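Local coordinates for protein leucyl-tRNA synthetase subunit alpha (Aquifex aeolicus, PDB 3O0A) that belongs to an enzyme that attaches leucine to its tRNA, and forms the CP1 hydrolytic domain, which probably removes wrongly attached amino acids, at residues Leu75-Lys89 and Asp103-Asn115. Numbering follows the deposited sequence.
Sequences LGNACYSDVENFVEK and DKEGVFLGVYATN
With CG anti to the backbone N (chi1 173°), the Phe-86 ring reaches from helix 80-89 to strand 106-109, while Glu-105, its CG also anti to N and its chain extended, runs past it in the opposite direction. The ring touches Val-107 and Glu-105: CD2 lies 3.6 Å from Val-107 CG2, CE1 lies 3.6 Å from the backbone O of Glu-105, and OE2 of that residue sits in plane at the ring edge. Beyond the ring, Lys-89 NZ forms a salt bridge of 2.8 Å with Glu-105 OE1, approaching on the syn side of the carboxylate. A glutamine in place of Glu-105 would probably leave the Lys-89 ammonium without its countercharge here and weaken the tie between helix and strand. The axes of helix 80-89 and strand 106-109 cross at -141°, and the helix packs against 106-114, an outermost strand of a four-stranded mixed sheet of the editing domain; the neighbouring strand of that sheet, 121-127, also touches Phe-86 through Ser-126. Further along, Val-83 CG1 packs 3.7 Å from Leu-109 CD2, the two side chains crossing at about a right angle. Where the strand turns its corner, Gly-110, with positive phi, brings its CA to 3.6 Å from Ala-78 CB, a close approach made without a side chain. Asn-77 ND2 donates to Gly-110 O over 3.0 Å with an N-H...O angle of 158°, arriving above the carbonyl plane although the acceptor lies close to the amide's own plane. One water joins the start of the helix to the strand, accepting from Cys-79 N and donating to Phe-108 O at 2.7 Å.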
# COMPACT_ATOMS: atom_id res chain seq x y z
N LEU A 75 -2.69 19.47 0.18
CA LEU A 75 -3.16 19.24 -1.20
C LEU A 75 -4.67 19.43 -1.40
O LEU A 75 -5.15 19.45 -2.55
CB LEU A 75 -2.77 17.83 -1.66
CG LEU A 75 -1.27 17.50 -1.80
CD1 LEU A 75 -1.06 16.01 -2.08
CD2 LEU A 75 -0.63 18.37 -2.89
N GLY A 76 -5.41 19.57 -0.30
CA GLY A 76 -6.88 19.68 -0.31
C GLY A 76 -7.61 18.37 -0.50
O GLY A 76 -8.80 18.36 -0.86
N ASN A 77 -6.91 17.25 -0.26
CA ASN A 77 -7.45 15.91 -0.52
C ASN A 77 -7.91 15.17 0.73
O ASN A 77 -8.66 14.19 0.63
CB ASN A 77 -6.41 15.02 -1.19
CG ASN A 77 -5.98 15.49 -2.57
OD1 ASN A 77 -6.69 16.24 -3.26
ND2 ASN A 77 -4.81 15.00 -3.01
N ALA A 78 -7.41 15.58 1.89
CA ALA A 78 -7.70 14.86 3.13
C ALA A 78 -8.33 15.76 4.18
O ALA A 78 -8.08 16.96 4.21
CB ALA A 78 -6.43 14.22 3.71
N CYS A 79 -9.14 15.14 5.03
CA CYS A 79 -9.67 15.79 6.22
C CYS A 79 -8.79 15.40 7.40
O CYS A 79 -8.85 14.26 7.87
CB CYS A 79 -11.10 15.33 6.47
SG CYS A 79 -11.75 16.02 7.98
N TYR A 80 -7.95 16.33 7.88
CA TYR A 80 -7.03 16.00 8.96
C TYR A 80 -7.72 15.52 10.25
O TYR A 80 -7.30 14.53 10.86
CB TYR A 80 -6.08 17.16 9.27
CG TYR A 80 -4.87 16.71 10.06
CD1 TYR A 80 -4.93 16.62 11.46
CD2 TYR A 80 -3.68 16.33 9.42
CE1 TYR A 80 -3.84 16.17 12.20
CE2 TYR A 80 -2.58 15.90 10.17
CZ TYR A 80 -2.67 15.82 11.55
OH TYR A 80 -1.59 15.39 12.29
N SER A 81 -8.79 16.20 10.64
CA SER A 81 -9.51 15.79 11.85
C SER A 81 -10.07 14.37 11.72
O SER A 81 -10.13 13.64 12.71
CB SER A 81 -10.64 16.77 12.18
OG SER A 81 -11.40 17.09 11.03
N ASP A 82 -10.47 14.00 10.51
CA ASP A 82 -11.00 12.64 10.27
C ASP A 82 -9.89 11.64 10.55
O ASP A 82 -10.11 10.57 11.15
CB ASP A 82 -11.46 12.47 8.82
CG ASP A 82 -12.88 12.94 8.58
OD1 ASP A 82 -13.57 13.39 9.53
OD2 ASP A 82 -13.31 12.87 7.41
N VAL A 83 -8.68 11.98 10.11
CA VAL A 83 -7.55 11.08 10.28
C VAL A 83 -7.20 10.98 11.77
O VAL A 83 -7.04 9.89 12.31
CB VAL A 83 -6.34 11.52 9.43
CG1 VAL A 83 -5.12 10.60 9.69
CG2 VAL A 83 -6.70 11.48 7.96
N GLU A 84 -7.13 12.13 12.43
CA GLU A 84 -6.79 12.19 13.85
C GLU A 84 -7.78 11.42 14.71
O GLU A 84 -7.40 10.65 15.60
CB GLU A 84 -6.79 13.66 14.29
CG GLU A 84 -5.99 13.92 15.54
CD GLU A 84 -5.72 15.39 15.72
OE1 GLU A 84 -6.67 16.19 15.63
OE2 GLU A 84 -4.54 15.75 15.95
N ASN A 85 -9.06 11.62 14.42
CA ASN A 85 -10.13 10.92 15.15
C ASN A 85 -9.98 9.41 14.98
O ASN A 85 -10.17 8.65 15.94
CB ASN A 85 -11.50 11.36 14.65
CG ASN A 85 -11.82 12.79 15.03
OD1 ASN A 85 -11.18 13.38 15.91
ND2 ASN A 85 -12.79 13.37 14.35
N PHE A 86 -9.66 8.98 13.77
CA PHE A 86 -9.45 7.54 13.53
C PHE A 86 -8.29 6.97 14.36
O PHE A 86 -8.43 5.93 15.02
CB PHE A 86 -9.24 7.29 12.04
CG PHE A 86 -8.86 5.87 11.71
CD1 PHE A 86 -9.80 4.85 11.80
CD2 PHE A 86 -7.54 5.58 11.32
CE1 PHE A 86 -9.44 3.53 11.50
CE2 PHE A 86 -7.17 4.26 11.02
CZ PHE A 86 -8.13 3.25 11.09
N VAL A 87 -7.14 7.63 14.32
CA VAL A 87 -5.96 7.17 15.06
C VAL A 87 -6.27 7.08 16.57
O VAL A 87 -5.92 6.10 17.23
CB VAL A 87 -4.77 8.11 14.78
CG1 VAL A 87 -3.59 7.81 15.70
CG2 VAL A 87 -4.37 8.00 13.30
N GLU A 88 -6.97 8.10 17.08
CA GLU A 88 -7.32 8.16 18.50
C GLU A 88 -8.26 7.02 18.87
O GLU A 88 -8.11 6.41 19.93
CB GLU A 88 -7.93 9.52 18.86
CG GLU A 88 -6.89 10.67 18.92
CD GLU A 88 -5.73 10.40 19.90
OE1 GLU A 88 -5.99 10.21 21.11
OE2 GLU A 88 -4.57 10.38 19.45
N LYS A 89 -9.23 6.73 18.00
CA LYS A 89 -10.17 5.64 18.24
C LYS A 89 -9.39 4.33 18.27
O LYS A 89 -9.62 3.48 19.12
CB LYS A 89 -11.22 5.56 17.14
CG LYS A 89 -12.34 4.55 17.38
CD LYS A 89 -13.29 4.53 16.19
CE LYS A 89 -14.24 3.35 16.23
NZ LYS A 89 -15.26 3.42 15.15
N ASP A 103 -16.88 -4.99 9.72
CA ASP A 103 -16.93 -3.64 9.16
C ASP A 103 -15.58 -2.97 9.31
O ASP A 103 -15.44 -2.00 10.05
CB ASP A 103 -17.99 -2.77 9.86
CG ASP A 103 -19.22 -2.56 9.01
OD1 ASP A 103 -19.11 -2.00 7.90
OD2 ASP A 103 -20.31 -2.96 9.47
N LYS A 104 -14.57 -3.50 8.63
CA LYS A 104 -13.30 -2.81 8.43
C LYS A 104 -13.48 -1.29 8.43
O LYS A 104 -14.49 -0.79 7.94
CB LYS A 104 -12.72 -3.22 7.09
CG LYS A 104 -12.52 -4.71 6.98
CD LYS A 104 -11.82 -5.07 5.71
CE LYS A 104 -11.17 -6.43 5.89
NZ LYS A 104 -9.86 -6.27 6.57
N GLU A 105 -12.51 -0.58 9.00
CA GLU A 105 -12.59 0.88 9.09
C GLU A 105 -11.27 1.49 8.66
O GLU A 105 -10.21 1.01 9.05
CB GLU A 105 -12.94 1.35 10.51
CG GLU A 105 -13.30 2.86 10.56
CD GLU A 105 -13.58 3.42 11.95
OE1 GLU A 105 -13.74 2.63 12.91
OE2 GLU A 105 -13.65 4.67 12.08
N GLY A 106 -11.36 2.54 7.86
CA GLY A 106 -10.17 3.28 7.47
C GLY A 106 -10.45 4.71 7.04
O GLY A 106 -11.60 5.16 6.98
N VAL A 107 -9.38 5.42 6.73
CA VAL A 107 -9.45 6.83 6.38
C VAL A 107 -8.42 7.13 5.30
O VAL A 107 -7.32 6.55 5.29
CB VAL A 107 -9.20 7.75 7.61
CG1 VAL A 107 -10.36 7.65 8.60
CG2 VAL A 107 -7.86 7.46 8.29
N PHE A 108 -8.78 8.01 4.37
CA PHE A 108 -7.87 8.36 3.26
C PHE A 108 -6.94 9.46 3.75
O PHE A 108 -7.40 10.44 4.35
CB PHE A 108 -8.70 8.82 2.06
CG PHE A 108 -7.90 9.35 0.89
CD1 PHE A 108 -6.74 8.72 0.43
CD2 PHE A 108 -8.36 10.49 0.21
CE1 PHE A 108 -6.04 9.23 -0.66
CE2 PHE A 108 -7.67 11.01 -0.88
CZ PHE A 108 -6.50 10.38 -1.33
N LEU A 109 -5.64 9.30 3.51
CA LEU A 109 -4.64 10.28 3.94
C LEU A 109 -4.43 11.44 2.97
O LEU A 109 -3.72 12.40 3.28
CB LEU A 109 -3.31 9.57 4.26
CG LEU A 109 -3.39 8.43 5.28
CD1 LEU A 109 -1.95 7.93 5.60
CD2 LEU A 109 -4.17 8.80 6.58
N GLY A 110 -5.04 11.37 1.78
CA GLY A 110 -5.02 12.49 0.85
C GLY A 110 -3.79 12.56 -0.04
O GLY A 110 -3.58 13.56 -0.73
N VAL A 111 -2.98 11.51 -0.04
CA VAL A 111 -1.80 11.47 -0.91
C VAL A 111 -1.84 10.20 -1.75
O VAL A 111 -2.52 9.24 -1.38
CB VAL A 111 -0.47 11.54 -0.12
CG1 VAL A 111 -0.36 12.90 0.62
CG2 VAL A 111 -0.34 10.37 0.87
N TYR A 112 -1.08 10.22 -2.84
CA TYR A 112 -0.97 9.06 -3.72
C TYR A 112 0.48 8.61 -3.82
O TYR A 112 1.39 9.42 -4.08
CB TYR A 112 -1.51 9.41 -5.10
CG TYR A 112 -2.98 9.76 -5.07
CD1 TYR A 112 -3.41 11.04 -4.70
CD2 TYR A 112 -3.94 8.80 -5.37
CE1 TYR A 112 -4.77 11.35 -4.64
CE2 TYR A 112 -5.29 9.11 -5.34
CZ TYR A 112 -5.70 10.37 -4.97
OH TYR A 112 -7.04 10.66 -4.94
N ALA A 113 0.69 7.33 -3.57
CA ALA A 113 2.02 6.75 -3.65
C ALA A 113 2.24 6.25 -5.07
O ALA A 113 1.33 5.70 -5.70
CB ALA A 113 2.14 5.60 -2.67
N THR A 114 3.45 6.43 -5.58
CA THR A 114 3.82 5.85 -6.85
C THR A 114 4.22 4.41 -6.62
O THR A 114 5.03 4.10 -5.74
CB THR A 114 4.97 6.64 -7.49
OG1 THR A 114 4.56 8.00 -7.64
CG2 THR A 114 5.34 6.05 -8.85
N ASN A 115 3.62 3.53 -7.42
CA ASN A 115 3.99 2.12 -7.46
C ASN A 115 5.27 1.99 -8.30
O ASN A 115 5.28 2.34 -9.48
CB ASN A 115 2.83 1.34 -8.09
CG ASN A 115 3.06 -0.16 -8.10
OD1 ASN A 115 4.20 -0.63 -8.08
ND2 ASN A 115 1.97 -0.92 -8.14
O HOH W 1 -9.39 12.22 4.65